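Long-range contacts in arylamine n-acetyltransferase NAT (Mycobacterium tuberculosis, PDB 4BGF), which probably transfers an acetyl group from acetyl-coenzyme A to the nitrogen of arylamines: residues T18-D23 with T116-G121; R89-R94 with F179-R184. All blocks are in the same frame, centred on the assembly; numbering follows the deposited sequence.

Interaction 1: residues T18-D23 with T116-G121; sequences TDPTLD and TFPGSG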
loop_
_atom_site.group_PDB
_atom_site.type_symbol
_atom_site.label_atom_id
_atom_site.label_comp_id
_atom_site.label_asym_id
_atom_site.label_seq_id
_atom_site.Cartn_x
_atom_site.Cartn_y
_atom_site.Cartn_z
ATOM N N THR A 18 -1.351 -22.767 -1.889
ATOM C CA THR A 18 -0.157 -21.958 -2.179
ATOM C C THR A 18 0.269 -22.072 -3.625
ATOM O O THR A 18 1.404 -21.776 -3.960
ATOM C CB THR A 18 1.059 -22.342 -1.315
ATOM O OG1 THR A 18 1.436 -23.700 -1.570
ATOM C CG2 THR A 18 0.743 -22.154 0.159
ATOM N N ASP A 19 -0.646 -22.513 -4.476
ATOM C CA ASP A 19 -0.361 -22.708 -5.885
ATOM C C ASP A 19 -0.516 -21.353 -6.591
ATOM O O ASP A 19 -1.347 -20.547 -6.200
ATOM C CB ASP A 19 -1.326 -23.748 -6.447
ATOM C CG ASP A 19 -1.373 -25.039 -5.599
ATOM O OD1 ASP A 19 -0.315 -25.688 -5.397
ATOM O OD2 ASP A 19 -2.479 -25.392 -5.120
ATOM N N PRO A 20 0.298 -21.094 -7.624
ATOM C CA PRO A 20 0.159 -19.820 -8.332
ATOM C C PRO A 20 -1.084 -19.789 -9.218
ATOM O O PRO A 20 -1.004 -19.942 -10.445
ATOM C CB PRO A 20 1.422 -19.764 -9.166
ATOM C CG PRO A 20 1.700 -21.150 -9.478
ATOM C CD PRO A 20 1.332 -21.939 -8.244
ATOM N N THR A 21 -2.228 -19.588 -8.568
ATOM C CA THR A 21 -3.530 -19.517 -9.224
ATOM C C THR A 21 -4.034 -18.084 -9.009
ATOM O O THR A 21 -3.484 -17.357 -8.194
ATOM C CB THR A 21 -4.563 -20.517 -8.581
ATOM O OG1 THR A 21 -5.191 -19.898 -7.453
ATOM C CG2 THR A 21 -3.909 -21.783 -8.093
ATOM N N LEU A 22 -5.094 -17.701 -9.717
ATOM C CA LEU A 22 -5.791 -16.433 -9.496
ATOM C C LEU A 22 -6.388 -16.270 -8.087
ATOM O O LEU A 22 -6.265 -15.206 -7.474
ATOM C CB LEU A 22 -6.915 -16.291 -10.522
ATOM C CG LEU A 22 -7.792 -15.039 -10.471
ATOM C CD1 LEU A 22 -6.976 -13.742 -10.400
ATOM C CD2 LEU A 22 -8.619 -15.027 -11.708
ATOM N N ASP A 23 -7.028 -17.321 -7.579
ATOM C CA ASP A 23 -7.732 -17.249 -6.301
ATOM C C ASP A 23 -6.819 -17.184 -5.102
ATOM O O ASP A 23 -7.129 -16.554 -4.098
ATOM C CB ASP A 23 -8.623 -18.443 -6.162
ATOM C CG ASP A 23 -9.367 -18.694 -7.395
ATOM O OD1 ASP A 23 -8.807 -19.388 -8.279
ATOM O OD2 ASP A 23 -10.464 -18.120 -7.499
ATOM N N THR A 116 1.856 -12.345 -13.685
ATOM C CA THR A 116 1.295 -13.457 -14.448
ATOM C C THR A 116 1.518 -14.757 -13.686
ATOM O O THR A 116 2.262 -14.795 -12.711
ATOM C CB THR A 116 1.860 -13.582 -15.877
ATOM O OG1 THR A 116 3.280 -13.747 -15.834
ATOM C CG2 THR A 116 1.499 -12.362 -16.686
ATOM N N PHE A 117 0.822 -15.803 -14.122
ATOM C CA PHE A 117 0.856 -17.122 -13.494
ATOM C C PHE A 117 0.365 -18.091 -14.567
ATOM O O PHE A 117 -0.059 -17.651 -15.639
ATOM C CB PHE A 117 -0.001 -17.183 -12.185
ATOM C CG PHE A 117 -1.390 -16.701 -12.348
ATOM C CD1 PHE A 117 -1.676 -15.366 -12.257
ATOM C CD2 PHE A 117 -2.407 -17.578 -12.608
ATOM C CE1 PHE A 117 -2.955 -14.902 -12.426
ATOM C CE2 PHE A 117 -3.690 -17.127 -12.781
ATOM C CZ PHE A 117 -3.966 -15.781 -12.692
ATOM N N PRO A 118 0.450 -19.407 -14.295
ATOM C CA PRO A 118 0.091 -20.422 -15.282
ATOM C C PRO A 118 -1.335 -20.323 -15.776
ATOM O O PRO A 118 -2.273 -20.272 -14.996
ATOM C CB PRO A 118 0.308 -21.723 -14.522
ATOM C CG PRO A 118 1.380 -21.408 -13.626
ATOM C CD PRO A 118 1.108 -20.026 -13.138
ATOM N N GLY A 119 -1.490 -20.283 -17.087
ATOM C CA GLY A 119 -2.804 -20.189 -17.661
ATOM C C GLY A 119 -3.473 -18.861 -17.402
ATOM O O GLY A 119 -4.659 -18.735 -17.640
ATOM N N SER A 120 -2.732 -17.873 -16.920
ATOM C CA SER A 120 -3.332 -16.598 -16.607
ATOM C C SER A 120 -3.893 -16.076 -17.884
ATOM O O SER A 120 -3.441 -16.447 -18.964
ATOM C CB SER A 120 -2.317 -15.616 -16.005
ATOM O OG SER A 120 -1.293 -15.214 -16.911
ATOM N N GLY A 121 -4.887 -15.216 -17.784
ATOM C CA GLY A 121 -5.514 -14.714 -18.986
ATOM C C GLY A 121 -4.724 -13.592 -19.597
ATOM O O GLY A 121 -5.168 -12.967 -20.562
HETATM O O HOH W 1 -3.171 -20.661 -12.510
#
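The ring of Phe117 is covered on one face by the backbone of Thr21, whose C lies 3.9 Å above the plane, offset toward the rim, while CB of Ser120 sits centrally over the opposite face, 3.5 Å above it. A water lies in plane at the ring edge and donates to Pro20 O (3.1 Å) and Pro118 O (2.7 Å), linking two carbonyls across the contact. Phe117 CG stands between its own backbone N and carbonyl carbon (chi1 52°), and the rim beyond meets the start of a helix, with CZ 3.7 Å from Leu22 CB. Beside it the two proline rings cross at about a right angle, Pro20 CG coming within 3.9 Å of Pro118 CD. No direct hydrogen bond joins the segments, so apolar contacts and the water bridge carry this surface contact. Both segments bend here: Pro20 centres an inverse gamma turn, and a type II turn from Phe117 to Ser120 has Gly119 at positive phi. Thr21 is the N-cap of helix 22-35, its OG1 bonded to Val24 N, so the contact sets that helix start against the loop joining strands 110-116 and 124-126.

Interaction 2: residues R89-R94 with F179-R184; sequences RRFAAR and FTTQTR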
loop_
_atom_site.group_PDB
_atom_site.type_symbol
_atom_site.label_atom_id
_atom_site.label_comp_id
_atom_site.label_asym_id
_atom_site.label_seq_id
_atom_site.Cartn_x
_atom_site.Cartn_y
_atom_site.Cartn_z
ATOM N N ARG A 89 6.682 -8.441 -12.380
ATOM C CA ARG A 89 7.348 -7.281 -12.959
ATOM C C ARG A 89 6.972 -6.048 -12.142
ATOM O O ARG A 89 5.806 -5.751 -11.982
ATOM C CB ARG A 89 6.885 -7.108 -14.401
ATOM C CG ARG A 89 7.305 -8.248 -15.337
ATOM C CD ARG A 89 7.134 -7.903 -16.786
ATOM N NE ARG A 89 5.742 -7.884 -17.229
ATOM C CZ ARG A 89 5.064 -8.951 -17.652
ATOM N NH1 ARG A 89 5.628 -10.154 -17.679
ATOM N NH2 ARG A 89 3.802 -8.817 -18.048
ATOM N N ARG A 90 7.947 -5.321 -11.619
ATOM C CA ARG A 90 7.626 -4.147 -10.817
ATOM C C ARG A 90 7.529 -2.864 -11.662
ATOM O O ARG A 90 8.427 -2.575 -12.456
ATOM C CB ARG A 90 8.683 -3.993 -9.745
ATOM C CG ARG A 90 8.668 -5.115 -8.775
ATOM C CD ARG A 90 9.940 -5.173 -7.997
ATOM N NE ARG A 90 9.971 -6.281 -7.046
ATOM C CZ ARG A 90 9.310 -6.321 -5.895
ATOM N NH1 ARG A 90 8.511 -5.340 -5.528
ATOM N NH2 ARG A 90 9.441 -7.357 -5.113
ATOM N N PHE A 91 6.452 -2.087 -11.442
ATOM C CA PHE A 91 6.156 -0.860 -12.199
ATOM C C PHE A 91 6.287 0.381 -11.331
ATOM O O PHE A 91 6.120 0.303 -10.113
ATOM C CB PHE A 91 4.713 -0.886 -12.736
ATOM C CG PHE A 91 4.425 -2.030 -13.676
ATOM C CD1 PHE A 91 5.406 -2.506 -14.554
ATOM C CD2 PHE A 91 3.187 -2.642 -13.673
ATOM C CE1 PHE A 91 5.145 -3.555 -15.415
ATOM C CE2 PHE A 91 2.913 -3.701 -14.524
ATOM C CZ PHE A 91 3.899 -4.160 -15.389
ATOM N N ALA A 92 6.590 1.521 -11.961
ATOM C CA ALA A 92 6.626 2.821 -11.284
ATOM C C ALA A 92 5.371 3.621 -11.618
ATOM O O ALA A 92 4.801 3.441 -12.682
ATOM C CB ALA A 92 7.835 3.583 -11.704
ATOM N N ALA A 93 4.939 4.500 -10.723
ATOM C CA ALA A 93 3.741 5.304 -10.971
ATOM C C ALA A 93 3.769 6.704 -10.330
ATOM O O ALA A 93 4.416 6.917 -9.312
ATOM C CB ALA A 93 2.539 4.530 -10.488
ATOM N N ARG A 94 3.033 7.645 -10.914
ATOM C CA ARG A 94 2.907 8.978 -10.358
ATOM C C ARG A 94 1.497 9.129 -9.842
ATOM O O ARG A 94 0.538 8.912 -10.568
ATOM C CB ARG A 94 3.173 10.079 -11.392
ATOM C CG ARG A 94 4.418 9.913 -12.224
ATOM C CD ARG A 94 4.479 11.024 -13.212
ATOM N NE ARG A 94 5.526 10.818 -14.192
ATOM C CZ ARG A 94 6.813 11.104 -14.023
ATOM N NH1 ARG A 94 7.273 11.622 -12.893
ATOM N NH2 ARG A 94 7.648 10.831 -15.008
ATOM N N PHE A 179 0.710 5.224 -14.791
ATOM C CA PHE A 179 1.886 4.366 -14.897
ATOM C C PHE A 179 2.125 3.851 -16.308
ATOM O O PHE A 179 1.239 3.905 -17.159
ATOM C CB PHE A 179 1.774 3.186 -13.936
ATOM C CG PHE A 179 0.670 2.219 -14.277
ATOM C CD1 PHE A 179 -0.653 2.534 -14.002
ATOM C CD2 PHE A 179 0.953 0.992 -14.865
ATOM C CE1 PHE A 179 -1.664 1.660 -14.303
ATOM C CE2 PHE A 179 -0.074 0.109 -15.172
ATOM C CZ PHE A 179 -1.377 0.443 -14.879
ATOM N N THR A 180 3.345 3.376 -16.548
ATOM C CA THR A 180 3.644 2.589 -17.741
ATOM C C THR A 180 4.015 1.200 -17.304
ATOM O O THR A 180 4.333 0.984 -16.149
ATOM C CB THR A 180 4.805 3.158 -18.577
ATOM O OG1 THR A 180 6.039 2.982 -17.880
ATOM C CG2 THR A 180 4.591 4.636 -18.870
ATOM N N THR A 181 3.991 0.259 -18.237
ATOM C CA THR A 181 4.342 -1.132 -17.925
ATOM C C THR A 181 5.793 -1.434 -18.227
ATOM O O THR A 181 6.148 -2.540 -18.629
ATOM C CB THR A 181 3.491 -2.117 -18.709
ATOM O OG1 THR A 181 3.462 -1.719 -20.082
ATOM C CG2 THR A 181 2.111 -2.166 -18.116
ATOM N N GLN A 182 6.631 -0.432 -18.015
ATOM C CA GLN A 182 8.057 -0.611 -18.122
ATOM C C GLN A 182 8.571 -1.195 -16.827
ATOM O O GLN A 182 8.333 -0.652 -15.762
ATOM C CB GLN A 182 8.685 0.728 -18.388
ATOM C CG GLN A 182 10.154 0.711 -18.560
ATOM C CD GLN A 182 10.669 2.084 -18.927
ATOM O OE1 GLN A 182 9.893 2.992 -19.257
ATOM N NE2 GLN A 182 11.980 2.248 -18.877
ATOM N N THR A 183 9.253 -2.322 -16.931
ATOM C CA THR A 183 9.795 -3.020 -15.781
ATOM C C THR A 183 10.874 -2.158 -15.117
ATOM O O THR A 183 11.788 -1.717 -15.798
ATOM C CB THR A 183 10.397 -4.329 -16.273
ATOM O OG1 THR A 183 9.399 -5.074 -16.989
ATOM C CG2 THR A 183 10.920 -5.143 -15.132
ATOM N N ARG A 184 10.765 -1.881 -13.817
ATOM C CA ARG A 184 11.729 -1.016 -13.148
ATOM C C ARG A 184 12.629 -1.857 -12.291
ATOM O O ARG A 184 12.147 -2.658 -11.503
ATOM C CB ARG A 184 11.063 0.033 -12.297
ATOM C CG ARG A 184 10.030 0.834 -13.038
ATOM C CD ARG A 184 10.599 1.669 -14.180
ATOM N NE ARG A 184 9.529 2.482 -14.749
ATOM C CZ ARG A 184 9.702 3.438 -15.660
ATOM N NH1 ARG A 184 10.922 3.702 -16.134
ATOM N NH2 ARG A 184 8.652 4.136 -16.098
HETATM O O HOH W 2 6.803 1.412 -14.949
#
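Phe91 turns its CG anti to its own carbonyl carbon (chi1 -61°), and Thr181 likewise holds CG2 anti to its carbonyl carbon; the two side chains lie side by side, pointing the same way, with CZ of Phe91 3.8 Å from Thr181 CG2. In Arg184 a bend at chi2 places CD, and CG and NE both lie near Ala92 CB, NE at 3.7 Å.

Thr181 CA makes a CH-pi contact over one face of the Phe91 ring, 3.9 Å from the ring centroid and 24° off the normal; Arg89 O, from the same strand, stands above the centre of the opposite face. Gln182 O approaches the edge, near the ring plane. One residue further along the strand from Ala92, Ala93 CB packs against Phe179 CB at 3.8 Å.

The direct hydrogen bond between the segments runs from Arg184 N to Arg90 O, 2.8 Å long and nearly straight at 165°. A water does the rest of the polar joining: it accepts from Ala92 N (3.0 Å) and Arg184 NE (2.9 Å) and donates to Thr180 O and Gln182 O. Four bonds thus grip it, and they tie the arginine side chain to the strand and to the turning backbone of its own loop. CB of Gln182 lies over the centre of one guanidinium face.

Strand 87-95 runs between strands 110-116 and 173-179 in an antiparallel sheet, and Phe91 pairs with Leu112. As strand 173-179 ends, residues 179-184 swing beside this strand and lead into helix 186-198, whose Leu189 touches both Arg90 and Arg184. Ala93 touches His110, which with Cys70 and Asp127 has the geometry of the Cys-His-Asp triad expected of arylamine N-acetyltransferases.

Overall arrangement
Interactions 1 and 2 alternate along the chain, in the order 18-23, 89-94, 116-121, 179-184. Their centres are 21 Å apart, although their nearest atoms come within about 4 Å without touching. They share one antiparallel sheet: strand 87-95 of interaction 2 neighbours strand 110-116, which runs out into the loop of interaction 1, and Arg87 pairs with Thr116 by backbone hydrogen bonds. Interaction 1 joins the loop after strand 110-116 to the start of helix 22-35 at the surface, about 22 Å from the chain centre. Interaction 2 lies deeper, about 15 Å from it, linking the central strands to helix 186-198. Together they connect helices 22-35 and 186-198 to the sheet that carries His110 of the probable catalytic triad.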